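Local coordinates for Iron(III) ABC transporter, periplasmic iron-compound-binding protein (Vibrio cholerae, PDB 3TEF), which probably binds iron-loaded catecholate siderophores in the periplasm and hands them to a membrane ABC transporter for iron uptake, at residues A[73-77]-A[78-82]; A[83-86]-A[87-91]; A[132-135]-A[136-140]; A[201-205]-A[206-210]. All coordinates share one frame; numbering follows the deposited sequence.

Contact 1. Residues A[73-77]-A[78-82]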
# COMPACT_ATOMS: atom_id res chain seq x y z
N GLU A 73 -3.10 -11.74 23.18
CA GLU A 73 -3.10 -13.03 23.85
C GLU A 73 -2.71 -14.15 22.89
O GLU A 73 -1.86 -14.98 23.20
CB GLU A 73 -4.45 -13.30 24.52
CG GLU A 73 -4.84 -12.22 25.54
CD GLU A 73 -6.22 -12.45 26.16
OE1 GLU A 73 -6.90 -13.43 25.78
OE2 GLU A 73 -6.62 -11.65 27.03
N THR A 74 -3.31 -14.17 21.71
CA THR A 74 -3.01 -15.22 20.75
C THR A 74 -1.58 -15.09 20.25
O THR A 74 -0.86 -16.08 20.13
CB THR A 74 -3.98 -15.20 19.56
OG1 THR A 74 -5.30 -15.50 20.03
CG2 THR A 74 -3.57 -16.24 18.51
N ILE A 75 -1.15 -13.86 19.99
CA ILE A 75 0.21 -13.64 19.53
C ILE A 75 1.22 -14.19 20.54
O ILE A 75 2.19 -14.86 20.16
CB ILE A 75 0.45 -12.14 19.24
CG1 ILE A 75 -0.45 -11.71 18.08
CG2 ILE A 75 1.93 -11.88 18.93
CD1 ILE A 75 -0.38 -10.24 17.71
N TYR A 76 0.99 -13.92 21.82
CA TYR A 76 1.89 -14.41 22.86
C TYR A 76 1.93 -15.94 22.86
O TYR A 76 3.00 -16.54 22.98
CB TYR A 76 1.46 -13.91 24.24
CG TYR A 76 2.37 -14.40 25.34
CD1 TYR A 76 3.61 -13.81 25.55
CD2 TYR A 76 2.00 -15.46 26.16
CE1 TYR A 76 4.46 -14.26 26.56
CE2 TYR A 76 2.85 -15.92 27.16
CZ TYR A 76 4.07 -15.32 27.35
OH TYR A 76 4.91 -15.77 28.35
N THR A 77 0.77 -16.55 22.70
CA THR A 77 0.65 -18.00 22.67
C THR A 77 1.45 -18.62 21.51
O THR A 77 1.98 -19.72 21.63
CB THR A 77 -0.81 -18.42 22.56
OG1 THR A 77 -1.52 -17.98 23.73
CG2 THR A 77 -0.93 -19.93 22.44
N GLN A 78 1.53 -17.90 20.40
CA GLN A 78 2.25 -18.38 19.22
C GLN A 78 3.77 -18.34 19.34
O GLN A 78 4.47 -18.85 18.47
CB GLN A 78 1.78 -17.64 17.97
CG GLN A 78 0.33 -17.90 17.62
CD GLN A 78 0.11 -19.34 17.21
OE1 GLN A 78 0.74 -19.83 16.27
NE2 GLN A 78 -0.77 -20.05 17.92
N LYS A 79 4.30 -17.71 20.40
CA LYS A 79 5.74 -17.66 20.63
C LYS A 79 6.52 -17.19 19.41
O LYS A 79 7.40 -17.89 18.91
CB LYS A 79 6.26 -19.03 21.06
CG LYS A 79 5.60 -19.59 22.30
CD LYS A 79 6.02 -21.03 22.53
CE LYS A 79 5.14 -21.72 23.55
NZ LYS A 79 5.27 -23.20 23.47
N PRO A 80 6.20 -15.99 18.92
CA PRO A 80 6.88 -15.52 17.72
C PRO A 80 8.35 -15.17 17.96
O PRO A 80 8.73 -14.73 19.06
CB PRO A 80 6.10 -14.26 17.34
CG PRO A 80 5.48 -13.80 18.60
CD PRO A 80 5.22 -15.02 19.43
N ASP A 81 9.16 -15.39 16.93
CA ASP A 81 10.53 -14.91 16.94
C ASP A 81 10.56 -13.51 16.33
O ASP A 81 11.48 -12.74 16.57
CB ASP A 81 11.44 -15.85 16.15
CG ASP A 81 11.46 -17.25 16.73
OD1 ASP A 81 11.92 -17.41 17.88
OD2 ASP A 81 11.00 -18.19 16.05
N LEU A 82 9.54 -13.19 15.53
CA LEU A 82 9.44 -11.88 14.88
C LEU A 82 7.97 -11.55 14.63
O LEU A 82 7.21 -12.41 14.19
CB LEU A 82 10.20 -11.87 13.56
CG LEU A 82 9.99 -10.64 12.67
CD1 LEU A 82 10.52 -9.37 13.36
CD2 LEU A 82 10.63 -10.84 11.26
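The carboxyl end of helix 72-77 is closed here by a turn that goes from Thr74 and Ile75 to Gln78 and Pro80, with a left-handed residue, Lys79, just before the proline. Gln78 N bonds to Thr74 O at 3.0 Å, and this keeps the helical i to i+4 pattern; its second approach, to Ile75 O, is weak. One residue later the pattern tightens to i to i+3: Lys79 N reaches Tyr76 O at 3.1 Å as the chain begins to turn away. Lys79 then takes a positive phi of 51°, which breaks the helix. Pro80, having no N-H, cannot continue the ladder; instead its CD rests on Ile75 O at 3.1 Å. The proline ring also meets the Ile75 side chain, CG to CG2 at 4.0 Å, the two crossing at about a right angle. Gln78 CG lies against Thr74 O at 3.3 Å, and the chain bends at chi2 beyond it. On the helix itself, Thr77 OG1 sits beside its own backbone N (chi1 -63°) and bonds to Glu73 O at 3.1 Å; Thr77 N reaches that same oxygen from the other face of its plane, so two donors grip it. Beyond the turn, Ile75 packs on Ile25 and Pro80 on Val23, both of strand 22-25, while Gln78 O receives Arg21 NE, so the helix end is fastened alongside the parallel sheet that the chain enters as strand 82-85.

Contact 2. Residues A[83-86]-A[87-91]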
# COMPACT_ATOMS: atom_id res chain seq x y z
N ILE A 83 7.57 -10.32 14.93
CA ILE A 83 6.27 -9.81 14.55
C ILE A 83 6.48 -8.70 13.51
O ILE A 83 7.22 -7.75 13.74
CB ILE A 83 5.53 -9.22 15.75
CG1 ILE A 83 5.36 -10.28 16.83
CG2 ILE A 83 4.19 -8.64 15.33
CD1 ILE A 83 5.05 -9.70 18.21
N VAL A 84 5.85 -8.83 12.35
CA VAL A 84 5.89 -7.77 11.34
C VAL A 84 4.51 -7.14 11.21
O VAL A 84 3.53 -7.84 10.97
CB VAL A 84 6.30 -8.30 9.97
CG1 VAL A 84 6.33 -7.16 8.96
CG2 VAL A 84 7.64 -9.00 10.06
N ILE A 85 4.43 -5.82 11.36
CA ILE A 85 3.13 -5.14 11.27
C ILE A 85 3.13 -4.05 10.20
O ILE A 85 4.16 -3.46 9.89
CB ILE A 85 2.66 -4.57 12.63
CG1 ILE A 85 3.49 -3.35 13.04
CG2 ILE A 85 2.74 -5.64 13.72
CD1 ILE A 85 3.10 -2.79 14.36
N GLY A 86 1.96 -3.77 9.65
CA GLY A 86 1.78 -2.64 8.74
C GLY A 86 1.49 -1.37 9.51
O GLY A 86 1.41 -1.37 10.74
N PRO A 87 1.30 -0.26 8.80
CA PRO A 87 1.13 1.01 9.50
C PRO A 87 -0.19 1.09 10.28
O PRO A 87 -0.27 1.83 11.26
CB PRO A 87 1.16 2.06 8.38
CG PRO A 87 0.87 1.28 7.13
CD PRO A 87 1.46 -0.07 7.34
N ARG A 88 -1.20 0.34 9.86
CA ARG A 88 -2.50 0.40 10.52
C ARG A 88 -2.45 -0.03 11.99
O ARG A 88 -3.21 0.47 12.83
CB ARG A 88 -3.53 -0.45 9.76
CG ARG A 88 -4.03 0.25 8.51
CD ARG A 88 -4.95 -0.66 7.72
NE ARG A 88 -5.51 0.02 6.56
CZ ARG A 88 -4.93 0.07 5.36
NH1 ARG A 88 -3.75 -0.50 5.15
NH2 ARG A 88 -5.53 0.71 4.37
N ALA A 89 -1.54 -0.94 12.31
CA ALA A 89 -1.45 -1.49 13.67
C ALA A 89 -0.37 -0.80 14.50
O ALA A 89 -0.07 -1.23 15.61
CB ALA A 89 -1.15 -2.98 13.61
N SER A 90 0.21 0.26 13.95
CA SER A 90 1.43 0.81 14.54
C SER A 90 1.22 1.43 15.92
O SER A 90 2.18 1.54 16.68
CB SER A 90 2.13 1.77 13.57
OG SER A 90 1.31 2.87 13.24
N LYS A 91 -0.00 1.83 16.26
CA LYS A 91 -0.23 2.38 17.60
C LYS A 91 -0.00 1.30 18.65
O LYS A 91 0.16 1.61 19.84
CB LYS A 91 -1.62 2.99 17.74
CG LYS A 91 -1.90 4.17 16.81
CD LYS A 91 -3.22 4.86 17.16
CE LYS A 91 -4.38 3.88 17.32
NZ LYS A 91 -4.74 3.13 16.05
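Ile85, the last residue of its strand, turns its side chain onto the turn that follows: CD1 lies 3.7 Å from Ala89 O and 4.0 Å from Ser90 CA, while its CB stands 4.2 Å from Ala89 CB. A chi1 of 72° places CG1 between the backbone N and the carbonyl carbon, and the extended chi2 carries CD1 on to Ser90. The backbone brings Ala89 back to this side chain through two overlapping type I turns. In the first, Gly86-Ala89, Gly86 O receives Ala89 N in a weak bond of 3.4 Å, with Pro87 and Arg88 at the corners. In the second, Pro87-Ser90, Ser90 N reaches Pro87 O at 3.2 Å. Ser90 OG bonds to the same carbonyl at 2.7 Å, tilted 18° from its plane, so this oxygen is held by two donors from one residue. Farther out, Ile25 of the neighbouring strand touches both Ile85 and Ala89, and Val104 of strand 102-104 touches Ile85 as well. Arg88 leads away from the turn: its NH2 bonds to Tyr261 O, and its guanidinium makes a cation-pi contact with the Tyr261 ring. Arg177 also comes near this NH2, consistent with a positively charged cleft suited to an anionic ferric siderophore. A strand ending in a tight turn that leads toward the next helix, here 93-99, is characteristic of the carboxyl edge of a parallel sheet in alpha/beta folds, where ligand pockets commonly lie.

Contact 3. Residues A[132-135]-A[136-140]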
# COMPACT_ATOMS: atom_id res chain seq x y z
N PRO A 132 19.97 -11.37 -2.13
CA PRO A 132 20.06 -11.47 -3.60
C PRO A 132 18.69 -11.49 -4.29
O PRO A 132 18.51 -10.84 -5.32
CB PRO A 132 20.80 -12.79 -3.82
CG PRO A 132 21.57 -13.01 -2.56
CD PRO A 132 20.66 -12.50 -1.47
N ALA A 133 17.75 -12.24 -3.72
CA ALA A 133 16.41 -12.32 -4.28
C ALA A 133 15.72 -10.97 -4.21
O ALA A 133 15.02 -10.56 -5.13
CB ALA A 133 15.59 -13.37 -3.55
N VAL A 134 15.92 -10.28 -3.09
CA VAL A 134 15.33 -8.97 -2.93
C VAL A 134 15.91 -8.00 -3.96
O VAL A 134 15.18 -7.25 -4.60
CB VAL A 134 15.53 -8.44 -1.49
CG1 VAL A 134 15.10 -6.98 -1.38
CG2 VAL A 134 14.76 -9.31 -0.52
N GLU A 135 17.23 -8.03 -4.13
CA GLU A 135 17.86 -7.12 -5.08
C GLU A 135 17.41 -7.39 -6.51
O GLU A 135 17.21 -6.46 -7.28
CB GLU A 135 19.39 -7.17 -4.97
CG GLU A 135 19.93 -6.59 -3.66
CD GLU A 135 19.55 -5.13 -3.43
OE1 GLU A 135 19.39 -4.37 -4.41
OE2 GLU A 135 19.42 -4.74 -2.25
N ALA A 136 17.26 -8.67 -6.87
CA ALA A 136 16.79 -9.02 -8.20
C ALA A 136 15.41 -8.42 -8.44
O ALA A 136 15.14 -7.85 -9.51
CB ALA A 136 16.76 -10.55 -8.40
N LYS A 137 14.54 -8.54 -7.44
CA LYS A 137 13.19 -8.02 -7.53
C LYS A 137 13.21 -6.51 -7.64
O LYS A 137 12.49 -5.92 -8.46
CB LYS A 137 12.37 -8.42 -6.30
CG LYS A 137 10.90 -8.27 -6.52
CD LYS A 137 10.48 -9.34 -7.50
CE LYS A 137 9.14 -9.04 -8.08
NZ LYS A 137 8.79 -10.07 -9.10
N ILE A 138 14.03 -5.87 -6.80
CA ILE A 138 14.16 -4.42 -6.87
C ILE A 138 14.61 -3.94 -8.25
O ILE A 138 14.02 -3.01 -8.80
CB ILE A 138 15.08 -3.88 -5.76
CG1 ILE A 138 14.41 -4.07 -4.40
CG2 ILE A 138 15.42 -2.43 -6.04
CD1 ILE A 138 15.28 -3.70 -3.21
N GLU A 139 15.63 -4.58 -8.81
CA GLU A 139 16.12 -4.18 -10.12
C GLU A 139 15.01 -4.24 -11.16
O GLU A 139 14.87 -3.34 -12.00
CB GLU A 139 17.31 -5.05 -10.55
CG GLU A 139 17.76 -4.80 -11.99
CD GLU A 139 19.17 -5.30 -12.27
OE1 GLU A 139 19.68 -6.11 -11.46
OE2 GLU A 139 19.77 -4.89 -13.28
N GLN A 140 14.21 -5.31 -11.09
CA GLN A 140 13.11 -5.52 -12.02
C GLN A 140 12.07 -4.41 -11.92
O GLN A 140 11.69 -3.79 -12.92
CB GLN A 140 12.45 -6.88 -11.75
CG GLN A 140 11.22 -7.15 -12.61
CD GLN A 140 10.55 -8.48 -12.30
OE1 GLN A 140 10.87 -9.15 -11.31
NE2 GLN A 140 9.59 -8.86 -13.14
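Four i to i+4 hydrogen bonds join Pro132-Glu135 to Ala136-Glu139 in regular alpha-helical geometry, from Ala136 N on Pro132 O at 2.9 Å through to Glu139 N on Glu135 O at 2.9 Å; the straightest is Ile138 N to Val134 O at 2.8 Å, with an angle of 166° at the hydrogen. Along the buried side, Val134 and Ile138 lie side by side and point the same way, CG1 of the valine 3.8 Å from CD1 of the isoleucine. The valine's CG1 is trans to its backbone N (chi1 172°), which directs this methyl at the next turn. Both residues pack on Trp121 of helix 113-128, and Phe36 touches Val134. The charged ends reach outside: Glu135 OE2 forms a salt bridge with Arg122, and Lys137 NZ one with Glu271. The same ammonium bonds to Gln140 OE1 at 3.2 Å, from 44° above the amide plane, so the lysine is held from both its own helix and the helix 267-279. This is the opening part of helix 131-154, the long helix that, in periplasmic iron-compound-binding proteins of this type, spans and connects the two lobes.

Contact 4. Residues A[201-205]-A[206-210]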
# COMPACT_ATOMS: atom_id res chain seq x y z
N ASP A 201 -8.26 15.41 1.65
CA ASP A 201 -9.08 16.61 1.73
C ASP A 201 -10.40 16.39 1.03
O ASP A 201 -10.45 15.81 -0.06
CB ASP A 201 -8.37 17.80 1.09
CG ASP A 201 -7.22 18.33 1.94
OD1 ASP A 201 -7.50 19.02 2.95
OD2 ASP A 201 -6.05 18.05 1.62
N LEU A 202 -11.48 16.85 1.65
CA LEU A 202 -12.81 16.62 1.09
C LEU A 202 -13.05 17.46 -0.15
O LEU A 202 -12.82 18.67 -0.16
CB LEU A 202 -13.89 16.92 2.15
CG LEU A 202 -15.30 16.43 1.77
CD1 LEU A 202 -15.38 14.91 1.82
CD2 LEU A 202 -16.34 17.05 2.70
N ILE A 203 -13.53 16.81 -1.21
CA ILE A 203 -13.87 17.49 -2.44
C ILE A 203 -15.29 17.12 -2.88
O ILE A 203 -16.12 16.72 -2.06
CB ILE A 203 -12.85 17.19 -3.56
CG1 ILE A 203 -12.74 15.69 -3.81
CG2 ILE A 203 -11.48 17.75 -3.16
CD1 ILE A 203 -11.97 15.34 -5.10
N SER A 204 -15.57 17.27 -4.17
CA SER A 204 -16.91 17.04 -4.71
C SER A 204 -16.77 16.83 -6.20
O SER A 204 -15.70 17.00 -6.76
CB SER A 204 -17.78 18.26 -4.45
OG SER A 204 -17.21 19.41 -5.08
N PHE A 205 -17.87 16.45 -6.86
CA PHE A 205 -17.82 16.32 -8.31
C PHE A 205 -17.63 17.69 -8.97
O PHE A 205 -17.01 17.80 -10.02
CB PHE A 205 -19.07 15.62 -8.83
CG PHE A 205 -19.12 14.16 -8.52
CD1 PHE A 205 -18.20 13.28 -9.08
CD2 PHE A 205 -20.09 13.64 -7.67
CE1 PHE A 205 -18.24 11.92 -8.79
CE2 PHE A 205 -20.13 12.29 -7.38
CZ PHE A 205 -19.21 11.43 -7.94
N GLU A 206 -18.16 18.72 -8.34
CA GLU A 206 -18.00 20.07 -8.85
C GLU A 206 -16.51 20.46 -8.87
O GLU A 206 -16.05 21.10 -9.81
CB GLU A 206 -18.81 21.07 -8.01
CG GLU A 206 -20.34 20.99 -8.24
CD GLU A 206 -21.02 19.81 -7.56
OE1 GLU A 206 -20.33 18.95 -6.96
OE2 GLU A 206 -22.27 19.73 -7.62
N TYR A 207 -15.78 20.06 -7.84
CA TYR A 207 -14.35 20.30 -7.74
C TYR A 207 -13.58 19.57 -8.85
O TYR A 207 -12.66 20.12 -9.45
CB TYR A 207 -13.86 19.88 -6.36
CG TYR A 207 -12.37 19.83 -6.13
CD1 TYR A 207 -11.74 20.80 -5.35
CD2 TYR A 207 -11.59 18.79 -6.65
CE1 TYR A 207 -10.37 20.75 -5.11
CE2 TYR A 207 -10.23 18.74 -6.41
CZ TYR A 207 -9.62 19.72 -5.65
OH TYR A 207 -8.27 19.66 -5.40
N ILE A 208 -13.98 18.33 -9.13
CA ILE A 208 -13.34 17.55 -10.19
C ILE A 208 -13.57 18.21 -11.55
O ILE A 208 -12.64 18.39 -12.33
CB ILE A 208 -13.84 16.08 -10.22
CG1 ILE A 208 -13.44 15.35 -8.94
CG2 ILE A 208 -13.29 15.35 -11.44
CD1 ILE A 208 -14.10 13.99 -8.77
N ARG A 209 -14.82 18.58 -11.81
CA ARG A 209 -15.18 19.24 -13.06
C ARG A 209 -14.52 20.61 -13.20
O ARG A 209 -13.98 20.94 -14.25
CB ARG A 209 -16.70 19.36 -13.19
CG ARG A 209 -17.18 20.21 -14.35
CD ARG A 209 -16.67 19.69 -15.69
NE ARG A 209 -17.11 20.54 -16.79
CZ ARG A 209 -16.32 21.38 -17.45
NH1 ARG A 209 -15.03 21.48 -17.14
NH2 ARG A 209 -16.81 22.12 -18.44
N GLU A 210 -14.57 21.41 -12.14
CA GLU A 210 -14.03 22.76 -12.16
C GLU A 210 -12.52 22.75 -12.44
O GLU A 210 -12.02 23.51 -13.27
CB GLU A 210 -14.37 23.53 -10.87
CG GLU A 210 -13.61 23.08 -9.60
CD GLU A 210 -14.17 23.66 -8.29
OE1 GLU A 210 -15.41 23.79 -8.16
OE2 GLU A 210 -13.37 23.99 -7.38
O HOH W 1 -20.30 16.12 -5.12
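Two first torsions bring Ile203 and Tyr207 together. Ile203 has chi1 57°, which sets CG2 beside its own backbone N, and Tyr207 has chi1 170°, which swings the ring off the first helical turn and back along the incoming chain. As a result, Ile203 CG2 sits 3.4 Å from the centroid of the Tyr207 ring and only 3° off its normal, a CH-pi contact squarely over one face. Ile203 CD1 continues to Ile208 CG1 at 4.1 Å. Between these residues, Ser204 takes the N-cap of helix 205-211: its OG accepts from Tyr207 N at 3.2 Å, satisfying an amide of the first turn. The carbonyl of the same serine receives Ile208 N, also at 3.2 Å, and Arg209 N reaches Phe205 O at 2.9 Å, which starts the regular i to i+4 ladder. A capped helix of this kind, reached from strand 201-202 through Ile203 and Ser204, leads on to strand 215-220 in the second, mixed sheet. Phe205 and Ile208 lie side by side, CD1 to CD1 at 4.2 Å. Phe205 N donates to a water at 3.0 Å, which returns a weak bond to Glu206 OE1, whose carboxylate folds back over the helix start. Leu169 and Val162 of the sheet touch Ile203, Met160 touches Tyr207 and Ile208, and the ring of Phe205 meets that of Phe236.

How the contacts relate
Following the chain from the N terminus, the four contacts come in series; each is a local turn or helical step, and none nests in or crosses another. Contact 1 closes the turn after helix 72-77, and contact 2 opens at once on strand 82-85; they touch where Ile75 CG2 meets Ile83 CD1 at 3.9 Å, so helix and strand pack directly. Contact 3, some 13 Å away at its nearest atoms from either, lies at the start of long helix 131-154. Contact 4 caps helix 205-211 beside the mixed sheet, across the chain's centre from contacts 1 and 3, with about 46 Å between the centres of contacts 1 and 4.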